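Local coordinates for Lmo1499 protein (Listeria monocytogenes, PDB 4IIW), which probably cleaves nascent peptidoglycan strands endolytically as a membrane-anchored lytic transglycosylase, ending their elongation, at residues D124-Y129 with Q192-M197; S227-E232 with E306-P311; K59-N64 with D94-K99. One frame throughout, in Å; residues are numbered along the deposited sequence.

Contact 1 (D124-Y129 with Q192-M197); sequences DRIVAY and QIITEM
The backbone N of Met197, a selenomethionine, meets two carbonyls of its own helical turn. Ile193 O lies 3.3 Å from Met197 N, and Ile194 O makes a weak bond to the same Met197 N at 3.0 Å. This turn presents Ile193, Ile194 and Met197 to helix 119-129. No hydrogen bond joins segments 124-129 and 192-197; the contact between them is apolar. Ile126 carries the side of 124-129. Its CD1 lies 3.9 Å from Ile193 CG2. In return, Ile193 CD1 comes within 4.0 Å of Ile126 CG2. The two isoleucines thus lie alongside each other, running in opposite senses, with the long branch of each at the gamma methyl of the other. In Ile126 the long branch turns away from the carbonyl carbon (chi1 -73°) and continues extended, which carries CD1 across to the other helix. The selenomethionine comes in obliquely with an extended chain. Its end methyl CE is 4.0 Å from Ile126 CG1, so Ile126 is touched by both Ile193 and Met197. Ile194 adds a looser approach, with CG1 4.4 Å from Ile126 CD1. This is a helix-helix contact at wide spacing. The short axes come no closer than 12.0 Å, and their N-to-C directions make an angle of 130°. Branched and long side chains bridge that gap, and all four touching residues are buried. Helix 135-143 packs on the same core through Val138 and Met142, both of which touch Ile126. Leu111 of the short strand 111-112, which pairs antiparallel with strand 180-181, meets Tyr129, Ile193 and Met197. The main chain of Met197 is also bonded to Tyr177.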
# COMPACT_ATOMS: atom_id res chain seq x y z
N ASP B 124 -30.84 24.95 14.43
CA ASP B 124 -30.10 23.79 13.91
C ASP B 124 -31.01 22.90 13.07
O ASP B 124 -30.66 22.52 11.97
CB ASP B 124 -29.55 22.92 15.05
CG ASP B 124 -28.48 23.61 15.88
OD1 ASP B 124 -27.62 24.32 15.33
OD2 ASP B 124 -28.48 23.39 17.10
N ARG B 125 -32.18 22.58 13.60
CA ARG B 125 -33.10 21.72 12.87
C ARG B 125 -33.46 22.39 11.54
O ARG B 125 -33.52 21.72 10.50
CB ARG B 125 -34.33 21.38 13.71
CG ARG B 125 -33.99 20.69 15.05
CD ARG B 125 -33.47 19.27 14.89
NE ARG B 125 -34.53 18.27 14.92
CZ ARG B 125 -34.65 17.29 15.83
NH1 ARG B 125 -35.67 16.44 15.76
NH2 ARG B 125 -33.75 17.13 16.79
N ILE B 126 -33.64 23.72 11.58
CA ILE B 126 -33.96 24.48 10.36
C ILE B 126 -32.83 24.39 9.33
O ILE B 126 -33.09 24.11 8.16
CB ILE B 126 -34.25 25.97 10.65
CG1 ILE B 126 -35.62 26.12 11.32
CG2 ILE B 126 -34.23 26.76 9.35
CD1 ILE B 126 -35.98 27.56 11.80
N VAL B 127 -31.59 24.64 9.76
CA VAL B 127 -30.41 24.57 8.86
C VAL B 127 -30.21 23.17 8.30
O VAL B 127 -29.96 23.02 7.11
CB VAL B 127 -29.11 25.11 9.56
CG1 VAL B 127 -27.87 24.31 9.16
CG2 VAL B 127 -28.95 26.61 9.28
N ALA B 128 -30.35 22.16 9.14
CA ALA B 128 -30.24 20.78 8.70
C ALA B 128 -31.28 20.46 7.61
O ALA B 128 -31.00 19.72 6.67
CB ALA B 128 -30.43 19.84 9.88
N TYR B 129 -32.48 21.02 7.74
CA TYR B 129 -33.58 20.78 6.80
C TYR B 129 -33.48 21.60 5.52
O TYR B 129 -33.81 21.09 4.45
CB TYR B 129 -34.93 21.05 7.50
CG TYR B 129 -36.14 21.15 6.59
CD1 TYR B 129 -36.63 22.38 6.18
CD2 TYR B 129 -36.81 20.01 6.17
CE1 TYR B 129 -37.74 22.48 5.37
CE2 TYR B 129 -37.93 20.11 5.34
CZ TYR B 129 -38.38 21.35 4.95
OH TYR B 129 -39.50 21.46 4.14
N GLN B 192 -40.33 32.65 6.43
CA GLN B 192 -41.50 31.82 6.13
C GLN B 192 -41.63 30.70 7.14
O GLN B 192 -42.71 30.44 7.64
CB GLN B 192 -41.45 31.21 4.72
CG GLN B 192 -42.63 30.26 4.45
CD GLN B 192 -42.75 29.70 3.02
OE1 GLN B 192 -43.60 28.84 2.79
NE2 GLN B 192 -41.90 30.16 2.07
N ILE B 193 -40.51 30.05 7.41
CA ILE B 193 -40.48 28.92 8.32
C ILE B 193 -40.86 29.32 9.74
O ILE B 193 -41.75 28.70 10.37
CB ILE B 193 -39.10 28.29 8.35
CG1 ILE B 193 -38.76 27.73 6.96
CG2 ILE B 193 -39.02 27.20 9.42
CD1 ILE B 193 -37.34 27.18 6.81
N ILE B 194 -40.20 30.34 10.25
CA ILE B 194 -40.47 30.81 11.59
C ILE B 194 -41.95 31.22 11.69
O ILE B 194 -42.63 30.89 12.65
CB ILE B 194 -39.53 31.97 11.97
CG1 ILE B 194 -38.09 31.47 11.98
CG2 ILE B 194 -39.88 32.54 13.34
CD1 ILE B 194 -37.05 32.57 11.87
N THR B 195 -42.47 31.88 10.66
CA THR B 195 -43.86 32.30 10.69
C THR B 195 -44.77 31.10 10.87
O THR B 195 -45.72 31.18 11.64
CB THR B 195 -44.27 33.10 9.43
OG1 THR B 195 -43.49 34.30 9.37
CG2 THR B 195 -45.79 33.47 9.45
N GLU B 196 -44.50 29.99 10.20
CA GLU B 196 -45.38 28.83 10.35
C GLU B 196 -45.38 28.28 11.78
O GLU B 196 -46.39 27.79 12.26
CB GLU B 196 -45.03 27.71 9.37
CG GLU B 196 -45.36 28.07 7.94
CD GLU B 196 -46.85 28.26 7.73
OE1 GLU B 196 -47.62 27.30 7.93
OE2 GLU B 196 -47.24 29.38 7.33
N MSE B 197 -44.25 28.39 12.46
CA MSE B 197 -44.15 27.90 13.82
C MSE B 197 -44.90 28.85 14.76
O MSE B 197 -45.54 28.39 15.72
CB MSE B 197 -42.70 27.77 14.23
CG MSE B 197 -41.91 26.81 13.34
SE MSE B 197 -40.03 26.68 13.87
CE MSE B 197 -39.44 25.46 12.49

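Contact 2 (S227-E232 with E306-P311); sequences SIIEKE and EAALYP
In segment 227-232, Ile229 is the residue that reaches Ala307 and Ala308 of helix 302-309. Two residues before it, Ser227 is tied down by its OG, which bonds to Thr224 O and Ile297 N. Ile229 then points at helix 302-309. Its CG1 swings away from the carbonyl carbon (chi1 -64°), and the extended branch sets CD1 against the backbone of the other helix. CD1 of Ile229 lies 3.7 Å from Ala308 N and 3.9 Å from Ala307 CB. Ala308 CB is 4.1 Å from the same Ile229 CD1. CG2 of Ile229 also approaches Ala307 CB, at 4.2 Å. Both methyls of Ile229 therefore meet Ala307, while CD1 lies over the main chain where Ala307 passes into Ala308. This is helix-on-helix packing, with one isoleucine set against two small alanines. Both helices belong to the YceG-like family region, and the three touching residues are buried. Next, Glu230 OE1 accepts bonds from Gly301 N and Ser304 OG, a polar tie to the start of helix 302-309. Glu232, predicted to be important for catalysis, does not touch 306-311. Its OE2 is hydrogen-bonded to Thr258 OG1.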
# COMPACT_ATOMS: atom_id res chain seq x y z
N SER B 227 -42.75 26.48 30.11
CA SER B 227 -41.36 26.12 29.80
C SER B 227 -40.54 25.64 31.00
O SER B 227 -39.77 24.68 30.87
CB SER B 227 -40.62 27.28 29.12
OG SER B 227 -40.49 28.37 30.00
N ILE B 228 -40.68 26.31 32.15
CA ILE B 228 -39.91 25.89 33.31
C ILE B 228 -40.42 24.52 33.77
O ILE B 228 -39.65 23.72 34.31
CB ILE B 228 -39.86 26.93 34.45
CG1 ILE B 228 -41.21 27.15 35.10
CG2 ILE B 228 -39.37 28.26 33.93
CD1 ILE B 228 -41.15 28.17 36.25
N ILE B 229 -41.71 24.26 33.51
CA ILE B 229 -42.31 22.95 33.83
C ILE B 229 -41.76 21.91 32.86
O ILE B 229 -41.38 20.82 33.28
CB ILE B 229 -43.87 22.94 33.76
CG1 ILE B 229 -44.49 23.87 34.80
CG2 ILE B 229 -44.42 21.56 34.00
CD1 ILE B 229 -46.02 24.04 34.65
N GLU B 230 -41.70 22.27 31.57
CA GLU B 230 -41.18 21.36 30.53
C GLU B 230 -39.75 20.87 30.81
O GLU B 230 -39.51 19.68 30.85
CB GLU B 230 -41.22 22.02 29.15
CG GLU B 230 -40.86 21.08 27.98
CD GLU B 230 -41.99 20.12 27.61
OE1 GLU B 230 -43.16 20.46 27.86
OE2 GLU B 230 -41.71 19.04 27.03
N LYS B 231 -38.82 21.80 31.03
CA LYS B 231 -37.43 21.43 31.27
C LYS B 231 -37.18 20.68 32.58
O LYS B 231 -36.14 20.07 32.74
CB LYS B 231 -36.50 22.66 31.21
CG LYS B 231 -36.49 23.44 29.90
CD LYS B 231 -36.22 22.57 28.68
CE LYS B 231 -34.88 21.84 28.73
NZ LYS B 231 -34.71 20.94 27.53
N GLU B 232 -38.13 20.71 33.52
CA GLU B 232 -37.97 20.01 34.81
C GLU B 232 -38.61 18.62 34.89
O GLU B 232 -38.43 17.91 35.87
CB GLU B 232 -38.50 20.87 35.97
CG GLU B 232 -37.59 22.02 36.41
CD GLU B 232 -36.37 21.57 37.24
OE1 GLU B 232 -35.87 20.45 37.01
OE2 GLU B 232 -35.91 22.35 38.11
N GLU B 306 -51.06 22.23 29.99
CA GLU B 306 -52.14 21.87 30.93
C GLU B 306 -51.71 22.06 32.37
O GLU B 306 -52.47 22.55 33.19
CB GLU B 306 -52.60 20.41 30.80
CG GLU B 306 -53.97 20.19 30.17
CD GLU B 306 -54.58 18.85 30.63
OE1 GLU B 306 -55.82 18.69 30.55
OE2 GLU B 306 -53.82 17.97 31.10
N ALA B 307 -50.49 21.64 32.68
CA ALA B 307 -49.96 21.77 34.02
C ALA B 307 -49.94 23.24 34.47
O ALA B 307 -50.26 23.54 35.62
CB ALA B 307 -48.57 21.17 34.11
N ALA B 308 -49.59 24.13 33.56
CA ALA B 308 -49.49 25.55 33.89
C ALA B 308 -50.85 26.13 34.23
O ALA B 308 -50.96 26.90 35.16
CB ALA B 308 -48.85 26.34 32.71
N LEU B 309 -51.88 25.76 33.47
CA LEU B 309 -53.23 26.26 33.71
C LEU B 309 -54.03 25.49 34.75
O LEU B 309 -54.90 26.06 35.39
CB LEU B 309 -54.03 26.26 32.40
CG LEU B 309 -53.63 27.30 31.36
CD1 LEU B 309 -54.56 27.19 30.18
CD2 LEU B 309 -53.68 28.70 31.97
N TYR B 310 -53.73 24.20 34.89
CA TYR B 310 -54.47 23.34 35.81
C TYR B 310 -53.55 22.58 36.74
O TYR B 310 -53.45 21.37 36.67
CB TYR B 310 -55.30 22.34 35.02
CG TYR B 310 -56.30 22.96 34.08
CD1 TYR B 310 -56.01 23.12 32.73
CD2 TYR B 310 -57.54 23.38 34.55
CE1 TYR B 310 -56.93 23.68 31.87
CE2 TYR B 310 -58.47 23.94 33.69
CZ TYR B 310 -58.16 24.09 32.35
OH TYR B 310 -59.07 24.64 31.50
N PRO B 311 -52.88 23.29 37.64
CA PRO B 311 -51.99 22.60 38.56
C PRO B 311 -52.77 21.90 39.66
O PRO B 311 -53.97 22.12 39.79
CB PRO B 311 -51.15 23.73 39.15
CG PRO B 311 -51.99 24.94 39.02
CD PRO B 311 -52.87 24.75 37.83

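Contact 3 (K59-N64 with D94-K99); sequences KKVINN and DQIVKK
This is a small apolar contact between a loop and a helix, in the N-terminal part of the chain. The loop 59-64 links helix 49-58 to helix 65-75, and its partner lies on helix 93-102. Ile96 CD1 makes both touches. It is 3.9 Å from Val61 CG1 and equally 3.9 Å from Ile62 CG2, so one methyl sits against two neighbouring loop residues. Val61 and Ile96 lie alongside with their ends pointing opposite ways, while Ile62 comes across at a slant. Val61 puts CG1 opposite its own backbone N (chi1 173°), which brings that methyl to Ile96. Ile62 holds CG1 between its N and carbonyl carbon (chi1 72°), and its gamma methyl CG2 makes the contact. A Schellman motif at Lys60 follows helix 49-58, and Asn64 N-caps helix 65-75 with OD1 on Ile67 N. ND2 of Asn76 of a second subunit hydrogen-bonds to Val61 O, and this Asn76 packs on Ile62 and Ile96. Strand 39-43, helices 49-58 and 65-75 and strand 83-87 follow a strand-helix-helix-strand order consistent with a LysM-like unit, and helix 93-102 comes after it. Strands 39-43 and 83-87 pack on Val61 through Ile39, Val41 and Leu87, and helix 65-75 meets Ile62 through Phe68.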
# COMPACT_ATOMS: atom_id res chain seq x y z
N LYS B 59 -19.89 -0.01 11.85
CA LYS B 59 -21.17 -0.02 11.16
C LYS B 59 -21.23 -0.93 9.92
O LYS B 59 -22.24 -0.96 9.21
CB LYS B 59 -21.58 1.41 10.82
CG LYS B 59 -22.04 2.20 12.06
CD LYS B 59 -23.33 1.58 12.63
CE LYS B 59 -23.97 2.39 13.74
NZ LYS B 59 -25.24 1.77 14.21
N LYS B 60 -20.13 -1.64 9.68
CA LYS B 60 -20.02 -2.62 8.60
C LYS B 60 -20.17 -2.03 7.21
O LYS B 60 -20.72 -2.66 6.34
CB LYS B 60 -21.03 -3.75 8.81
CG LYS B 60 -20.85 -4.47 10.12
CD LYS B 60 -22.04 -5.35 10.40
CE LYS B 60 -21.95 -5.99 11.77
NZ LYS B 60 -23.24 -6.67 12.15
N VAL B 61 -19.68 -0.81 7.03
CA VAL B 61 -19.72 -0.17 5.72
C VAL B 61 -18.40 -0.52 5.03
O VAL B 61 -18.33 -0.66 3.81
CB VAL B 61 -19.85 1.36 5.85
CG1 VAL B 61 -19.73 2.04 4.49
CG2 VAL B 61 -21.16 1.71 6.54
N ILE B 62 -17.34 -0.61 5.81
CA ILE B 62 -16.08 -1.05 5.31
C ILE B 62 -15.68 -2.26 6.15
O ILE B 62 -16.29 -2.57 7.19
CB ILE B 62 -14.99 0.02 5.32
CG1 ILE B 62 -14.51 0.32 6.75
CG2 ILE B 62 -15.47 1.29 4.59
CD1 ILE B 62 -13.51 1.43 6.81
N ASN B 63 -14.65 -2.94 5.68
CA ASN B 63 -14.15 -4.15 6.29
C ASN B 63 -13.03 -3.90 7.29
O ASN B 63 -13.01 -4.50 8.35
CB ASN B 63 -13.65 -5.03 5.14
CG ASN B 63 -13.22 -6.40 5.57
OD1 ASN B 63 -13.94 -7.39 5.34
ND2 ASN B 63 -12.01 -6.49 6.18
N ASN B 64 -12.15 -2.94 6.99
CA ASN B 64 -10.94 -2.72 7.76
C ASN B 64 -10.64 -1.24 7.95
O ASN B 64 -10.39 -0.51 6.99
CB ASN B 64 -9.83 -3.40 6.95
CG ASN B 64 -8.50 -3.42 7.64
OD1 ASN B 64 -7.89 -2.38 7.86
ND2 ASN B 64 -8.00 -4.63 7.92
N ASP B 94 -13.97 5.58 -2.72
CA ASP B 94 -13.91 6.94 -3.27
C ASP B 94 -15.22 7.67 -3.03
O ASP B 94 -15.21 8.85 -2.70
CB ASP B 94 -13.63 6.93 -4.77
CG ASP B 94 -13.44 8.32 -5.33
OD1 ASP B 94 -12.65 9.09 -4.73
OD2 ASP B 94 -14.07 8.64 -6.38
N GLN B 95 -16.35 6.99 -3.23
CA GLN B 95 -17.64 7.62 -3.02
C GLN B 95 -17.82 7.96 -1.57
O GLN B 95 -18.32 9.04 -1.25
CB GLN B 95 -18.79 6.73 -3.46
CG GLN B 95 -18.78 6.37 -4.92
CD GLN B 95 -19.93 5.46 -5.29
OE1 GLN B 95 -19.72 4.35 -5.81
NE2 GLN B 95 -21.17 5.88 -4.95
N ILE B 96 -17.42 7.06 -0.67
CA ILE B 96 -17.62 7.31 0.74
C ILE B 96 -16.93 8.59 1.09
O ILE B 96 -17.55 9.54 1.55
CB ILE B 96 -17.08 6.20 1.64
CG1 ILE B 96 -17.79 4.87 1.35
CG2 ILE B 96 -17.29 6.57 3.08
CD1 ILE B 96 -17.15 3.65 2.03
N VAL B 97 -15.64 8.62 0.81
CA VAL B 97 -14.79 9.76 1.10
C VAL B 97 -15.29 11.04 0.44
O VAL B 97 -15.29 12.09 1.04
CB VAL B 97 -13.35 9.42 0.69
CG1 VAL B 97 -12.42 10.62 0.79
CG2 VAL B 97 -12.86 8.26 1.55
N LYS B 98 -15.78 10.91 -0.78
CA LYS B 98 -16.26 12.06 -1.53
C LYS B 98 -17.51 12.70 -0.87
O LYS B 98 -17.63 13.92 -0.83
CB LYS B 98 -16.52 11.65 -2.98
CG LYS B 98 -15.87 12.58 -4.01
CD LYS B 98 -15.56 11.83 -5.34
CE LYS B 98 -14.55 12.58 -6.23
NZ LYS B 98 -14.17 11.80 -7.45
N LYS B 99 -18.41 11.88 -0.33
CA LYS B 99 -19.58 12.38 0.41
C LYS B 99 -19.16 13.15 1.66
O LYS B 99 -19.70 14.22 1.94
CB LYS B 99 -20.53 11.25 0.85
CG LYS B 99 -21.60 10.81 -0.16
CD LYS B 99 -22.47 9.68 0.44
CE LYS B 99 -23.78 9.44 -0.31
NZ LYS B 99 -24.79 10.51 -0.06

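From the N terminus, contact 3 comes first. It closes a loop of 29 residues that holds helix 65-75 and strand 83-87, and ties the inter-helix turn to helix 93-102. Contact 1 follows, joining helix 119-129 to helix 190-204 across 62 intervening residues. Contact 2 comes last and brings helix 219-232 to helix 302-309, closing the longest of the three loops. The contacts run in series, and none nests in or crosses another. Contacts 2 and 3 lie on opposite sides of the chain's centre, with centres about 46 Å apart. Contact 1 touches neither; its centre is about 25 Å from that of contact 2 and 31 Å from that of contact 3.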